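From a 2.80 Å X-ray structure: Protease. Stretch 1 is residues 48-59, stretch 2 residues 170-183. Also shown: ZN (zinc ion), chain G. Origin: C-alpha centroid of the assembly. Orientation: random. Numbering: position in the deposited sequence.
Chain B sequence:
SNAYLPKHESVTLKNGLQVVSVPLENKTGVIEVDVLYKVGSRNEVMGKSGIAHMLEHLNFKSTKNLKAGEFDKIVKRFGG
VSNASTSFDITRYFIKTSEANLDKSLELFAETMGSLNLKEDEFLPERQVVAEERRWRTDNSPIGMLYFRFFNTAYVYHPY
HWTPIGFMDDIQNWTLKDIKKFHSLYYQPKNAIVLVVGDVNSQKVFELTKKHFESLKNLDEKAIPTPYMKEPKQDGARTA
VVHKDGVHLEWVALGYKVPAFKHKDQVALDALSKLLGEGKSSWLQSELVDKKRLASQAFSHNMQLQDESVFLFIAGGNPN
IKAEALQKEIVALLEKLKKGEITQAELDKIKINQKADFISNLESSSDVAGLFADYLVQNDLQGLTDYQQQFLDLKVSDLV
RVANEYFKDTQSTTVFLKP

Stretch 1 (48-59) KSGIAHMLEHLN
Stretch 2 170-183: DIQNWTLKDIKKFH

This is a near-perpendicular helix-on-helix packing with an apolar center, tied at one end by a small polar cluster, and it buries 825 Å² in total. Helix 51-58 crosses helix 176-183 at -89°, with the axes 10.1 Å apart at closest approach. Before it, residues 48-50 run as a loop beside the end of a helix that closes with 170-172. Residues 173-175 link that helix to the next.

The register is set by four CA pairs: Lys48 to Asp170 at 5.3 Å, Gly50 to Ile171 at 6.7 Å, Ile51 to Ile179 at 6.7 Å, and Leu55 to His183 at 7.1 Å. Most residues of both main helices lie near -65/-40; Leu55 (-59/-28) and Leu58 (-76/-18) depart most toward shallower psi, and His183 is at -65/-54. Lys48 is at -136/45, Ser49 at -93/161 and Gly50 at 81/4.

The polar end centers on two aspartates. Asp170 (chi1 m, -78°) points toward stretch 1, and Asp170 OD2 accepts from Ser49 N at 3.0 Å and from Ser49 OG at 2.7 Å. Ser49 is p, which brings OG to the same oxygen as its own N. Lys48 starts away from stretch 2, but its m, m, t, t chain returns. Lys48 NZ forms a salt bridge with Asp178 OD2 at 2.8 Å. Asp178 OD2 also accepts from Thr175 OG1 at 2.7 Å, while Asp178 N donates to Thr175 OG1 at 3.1 Å. This last bond caps helix 176-183. Asp178, which takes the salt bridge, lies in the first turn of that helix.

Trp174 lies between the polar end and the apolar center. It leaves the backbone sideways with chi1 m (-72°) and chi2 -24°, and its ring reaches stretch 1. Trp174 NE1 makes a weak hydrogen bond to Ser49 O, 3.1 Å at 132°, at the ring edge. Gly50 is the N-cap of helix 51-58. Its positive phi favors glycine, and an ideal CB on Gly50 would lie a tight 3.2 Å from Trp174 CZ2. Gly50 O accepts from Met54 N at 3.1 Å. Ile51 CG1 is 3.8 Å from Trp174 CD1, and Met54 CB is 3.7 Å from Trp174 CZ3. Met54 is selenomethionine, rotamer t, p, t; Met54 SE lies obliquely 5.0 Å from the centroid of the Trp174 six-membered ring.

Ile179 (m, t) is a knob set among Ile51, Met54, Leu55 and Leu58. Ile179 CD1 is 3.6 Å from Met54 CG. Ile179 CG2 is 3.6 Å from Leu55 CD2 and 4.0 Å from Leu58 CD1. Ile51, Leu55 and Leu58 are all m, t.

One turn on, Phe182 (chi1 t, -166°; chi2 -86°) points toward helix 51-58. Ile51 CG2 sits over one face, 4.0 Å from the Phe182 ring centroid, a CH-pi contact. Leu55 CD1 meets the edge, 3.5 Å from Phe182 CD1. Leu55 CD2 also packs 3.7 Å from His183 CB.

His53 (chi1 t, 178°) makes no contact here. His53 NE2 binds the zinc ion ZN at 2.4 Å.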

# COMPACT_ATOMS: atom_id res chain seq x y z
N LYS B 48 -4.88 -8.94 -0.69
CA LYS B 48 -5.77 -9.86 -0.00
C LYS B 48 -6.41 -9.19 1.21
O LYS B 48 -6.47 -9.77 2.30
CB LYS B 48 -5.01 -11.12 0.44
CG LYS B 48 -4.40 -11.92 -0.70
CD LYS B 48 -5.47 -12.45 -1.63
CE LYS B 48 -4.87 -13.28 -2.75
NZ LYS B 48 -5.89 -13.69 -3.74
N SER B 49 -6.88 -7.96 1.02
CA SER B 49 -7.45 -7.17 2.11
C SER B 49 -8.96 -7.33 2.22
O SER B 49 -9.62 -7.76 1.27
CB SER B 49 -7.11 -5.69 1.94
OG SER B 49 -7.84 -5.14 0.86
N GLY B 50 -9.51 -6.99 3.38
CA GLY B 50 -10.93 -7.10 3.63
C GLY B 50 -11.37 -8.50 4.01
O GLY B 50 -12.56 -8.76 4.18
N ILE B 51 -10.41 -9.41 4.15
CA ILE B 51 -10.71 -10.81 4.45
C ILE B 51 -11.20 -10.98 5.88
O ILE B 51 -12.13 -11.75 6.14
CB ILE B 51 -9.48 -11.71 4.22
CG1 ILE B 51 -9.11 -11.73 2.73
CG2 ILE B 51 -9.74 -13.13 4.70
CD1 ILE B 51 -8.04 -12.74 2.38
N ALA B 52 -10.59 -10.26 6.81
CA ALA B 52 -10.99 -10.30 8.21
C ALA B 52 -12.47 -9.92 8.35
O ALA B 52 -13.19 -10.50 9.16
CB ALA B 52 -10.12 -9.37 9.05
N HIS B 53 -12.89 -8.96 7.54
CA HIS B 53 -14.27 -8.50 7.51
C HIS B 53 -15.21 -9.51 6.85
O HIS B 53 -16.34 -9.68 7.28
CB HIS B 53 -14.37 -7.15 6.79
CG HIS B 53 -15.76 -6.62 6.67
ND1 HIS B 53 -16.51 -6.77 5.52
CD2 HIS B 53 -16.53 -5.93 7.54
CE1 HIS B 53 -17.69 -6.20 5.69
NE2 HIS B 53 -17.73 -5.68 6.91
N MSE B 54 -14.73 -10.17 5.80
CA MSE B 54 -15.51 -11.20 5.12
C MSE B 54 -15.86 -12.34 6.08
O MSE B 54 -16.98 -12.85 6.07
CB MSE B 54 -14.76 -11.74 3.90
CG MSE B 54 -15.40 -12.96 3.23
SE MSE B 54 -17.05 -12.60 2.25
CE MSE B 54 -17.33 -14.36 1.46
N LEU B 55 -14.89 -12.72 6.91
CA LEU B 55 -15.08 -13.78 7.90
C LEU B 55 -16.21 -13.48 8.88
O LEU B 55 -16.84 -14.39 9.41
CB LEU B 55 -13.79 -14.02 8.67
CG LEU B 55 -12.72 -14.83 7.95
CD1 LEU B 55 -11.51 -15.03 8.84
CD2 LEU B 55 -13.29 -16.17 7.51
N GLU B 56 -16.47 -12.19 9.11
CA GLU B 56 -17.59 -11.79 9.96
C GLU B 56 -18.90 -12.28 9.35
O GLU B 56 -19.76 -12.80 10.06
CB GLU B 56 -17.62 -10.27 10.13
CG GLU B 56 -18.86 -9.75 10.83
CD GLU B 56 -18.94 -8.23 10.84
OE1 GLU B 56 -17.89 -7.58 10.67
OE2 GLU B 56 -20.06 -7.70 11.02
N HIS B 57 -19.04 -12.12 8.04
CA HIS B 57 -20.24 -12.57 7.33
C HIS B 57 -20.33 -14.10 7.31
O HIS B 57 -21.40 -14.67 7.50
CB HIS B 57 -20.26 -12.03 5.90
CG HIS B 57 -20.59 -10.58 5.80
ND1 HIS B 57 -19.95 -9.61 6.56
CD2 HIS B 57 -21.48 -9.91 5.03
CE1 HIS B 57 -20.44 -8.42 6.26
NE2 HIS B 57 -21.37 -8.58 5.33
N LEU B 58 -19.19 -14.75 7.09
CA LEU B 58 -19.16 -16.20 6.94
C LEU B 58 -19.28 -16.93 8.27
O LEU B 58 -19.60 -18.12 8.31
CB LEU B 58 -17.87 -16.63 6.23
CG LEU B 58 -17.72 -16.17 4.78
CD1 LEU B 58 -16.45 -16.72 4.16
CD2 LEU B 58 -18.94 -16.58 3.97
N ASN B 59 -19.04 -16.22 9.37
CA ASN B 59 -19.08 -16.82 10.70
C ASN B 59 -20.49 -17.27 11.09
O ASN B 59 -20.67 -18.08 12.00
CB ASN B 59 -18.54 -15.84 11.74
CG ASN B 59 -17.99 -16.53 12.97
OD1 ASN B 59 -16.92 -17.15 12.91
ND2 ASN B 59 -18.70 -16.43 14.08
N ASP B 170 -9.32 -6.54 -4.49
CA ASP B 170 -8.95 -7.55 -3.51
C ASP B 170 -10.14 -8.46 -3.26
O ASP B 170 -10.04 -9.68 -3.38
CB ASP B 170 -8.48 -6.91 -2.20
CG ASP B 170 -7.07 -6.39 -2.29
OD1 ASP B 170 -6.54 -6.34 -3.42
OD2 ASP B 170 -6.48 -6.05 -1.24
N ILE B 171 -11.26 -7.84 -2.91
CA ILE B 171 -12.53 -8.53 -2.72
C ILE B 171 -12.87 -9.39 -3.92
O ILE B 171 -13.29 -10.54 -3.78
CB ILE B 171 -13.68 -7.54 -2.47
CG1 ILE B 171 -13.42 -6.71 -1.21
CG2 ILE B 171 -15.01 -8.27 -2.38
CD1 ILE B 171 -14.48 -5.66 -0.94
N GLN B 172 -12.66 -8.84 -5.11
CA GLN B 172 -13.03 -9.51 -6.34
C GLN B 172 -12.13 -10.70 -6.64
O GLN B 172 -12.53 -11.61 -7.36
CB GLN B 172 -12.99 -8.52 -7.51
CG GLN B 172 -14.00 -8.81 -8.60
CD GLN B 172 -15.43 -8.67 -8.11
OE1 GLN B 172 -15.70 -7.90 -7.19
NE2 GLN B 172 -16.34 -9.41 -8.73
N ASN B 173 -10.93 -10.71 -6.07
CA ASN B 173 -9.97 -11.76 -6.37
C ASN B 173 -9.69 -12.72 -5.21
O ASN B 173 -8.71 -13.46 -5.23
CB ASN B 173 -8.65 -11.14 -6.83
CG ASN B 173 -8.72 -10.66 -8.27
OD1 ASN B 173 -8.41 -11.41 -9.20
ND2 ASN B 173 -9.13 -9.41 -8.46
N TRP B 174 -10.55 -12.69 -4.20
CA TRP B 174 -10.45 -13.64 -3.10
C TRP B 174 -10.62 -15.06 -3.62
O TRP B 174 -11.29 -15.29 -4.62
CB TRP B 174 -11.51 -13.37 -2.03
CG TRP B 174 -11.28 -12.15 -1.20
CD1 TRP B 174 -10.09 -11.53 -0.95
CD2 TRP B 174 -12.27 -11.39 -0.51
NE1 TRP B 174 -10.28 -10.44 -0.15
CE2 TRP B 174 -11.61 -10.33 0.14
CE3 TRP B 174 -13.66 -11.50 -0.37
CZ2 TRP B 174 -12.29 -9.38 0.91
CZ3 TRP B 174 -14.33 -10.57 0.40
CH2 TRP B 174 -13.64 -9.52 1.03
N THR B 175 -10.00 -16.02 -2.93
CA THR B 175 -10.25 -17.43 -3.20
C THR B 175 -10.69 -18.10 -1.90
O THR B 175 -10.40 -17.61 -0.81
CB THR B 175 -9.02 -18.15 -3.77
OG1 THR B 175 -7.97 -18.16 -2.80
CG2 THR B 175 -8.53 -17.46 -5.04
N LEU B 176 -11.39 -19.22 -2.03
CA LEU B 176 -11.82 -19.99 -0.87
C LEU B 176 -10.62 -20.44 -0.06
O LEU B 176 -10.67 -20.49 1.17
CB LEU B 176 -12.66 -21.19 -1.31
CG LEU B 176 -13.26 -22.05 -0.19
CD1 LEU B 176 -14.20 -21.22 0.67
CD2 LEU B 176 -13.98 -23.25 -0.77
N LYS B 177 -9.53 -20.77 -0.75
CA LYS B 177 -8.30 -21.19 -0.11
C LYS B 177 -7.72 -20.05 0.74
O LYS B 177 -7.26 -20.29 1.86
CB LYS B 177 -7.27 -21.64 -1.15
CG LYS B 177 -6.00 -22.24 -0.57
CD LYS B 177 -5.05 -22.71 -1.67
CE LYS B 177 -3.72 -23.18 -1.11
NZ LYS B 177 -2.73 -23.49 -2.19
N ASP B 178 -7.76 -18.83 0.21
CA ASP B 178 -7.27 -17.66 0.93
C ASP B 178 -7.98 -17.48 2.26
O ASP B 178 -7.36 -17.25 3.29
CB ASP B 178 -7.45 -16.39 0.09
CG ASP B 178 -6.45 -16.29 -1.04
OD1 ASP B 178 -5.30 -16.74 -0.86
OD2 ASP B 178 -6.82 -15.77 -2.11
N ILE B 179 -9.30 -17.60 2.21
CA ILE B 179 -10.14 -17.39 3.38
C ILE B 179 -10.00 -18.53 4.39
O ILE B 179 -9.96 -18.29 5.60
CB ILE B 179 -11.61 -17.23 2.96
CG1 ILE B 179 -11.78 -15.89 2.25
CG2 ILE B 179 -12.54 -17.33 4.15
CD1 ILE B 179 -13.21 -15.50 2.02
N LYS B 180 -9.92 -19.76 3.90
CA LYS B 180 -9.69 -20.90 4.79
C LYS B 180 -8.34 -20.77 5.50
O LYS B 180 -8.22 -21.11 6.67
CB LYS B 180 -9.76 -22.21 4.01
CG LYS B 180 -11.16 -22.60 3.57
CD LYS B 180 -11.18 -23.99 2.98
CE LYS B 180 -12.60 -24.46 2.70
NZ LYS B 180 -12.61 -25.85 2.16
N LYS B 181 -7.34 -20.26 4.78
CA LYS B 181 -6.02 -20.05 5.36
C LYS B 181 -6.09 -18.99 6.46
O LYS B 181 -5.58 -19.19 7.56
CB LYS B 181 -5.02 -19.64 4.29
N PHE B 182 -6.73 -17.87 6.15
CA PHE B 182 -6.83 -16.75 7.08
C PHE B 182 -7.60 -17.14 8.34
O PHE B 182 -7.15 -16.86 9.45
CB PHE B 182 -7.51 -15.55 6.40
CG PHE B 182 -7.36 -14.26 7.16
CD1 PHE B 182 -8.24 -13.92 8.17
CD2 PHE B 182 -6.33 -13.37 6.84
CE1 PHE B 182 -8.10 -12.72 8.86
CE2 PHE B 182 -6.19 -12.18 7.53
CZ PHE B 182 -7.08 -11.85 8.54
N HIS B 183 -8.74 -17.78 8.16
CA HIS B 183 -9.61 -18.14 9.28
C HIS B 183 -8.95 -19.14 10.22
O HIS B 183 -8.87 -18.89 11.43
CB HIS B 183 -10.94 -18.70 8.78
CG HIS B 183 -11.85 -19.14 9.89
ND1 HIS B 183 -11.95 -20.45 10.29
CD2 HIS B 183 -12.68 -18.43 10.69
CE1 HIS B 183 -12.81 -20.54 11.28
NE2 HIS B 183 -13.27 -19.33 11.54
ZN ZN G . -20.10 -5.40 7.18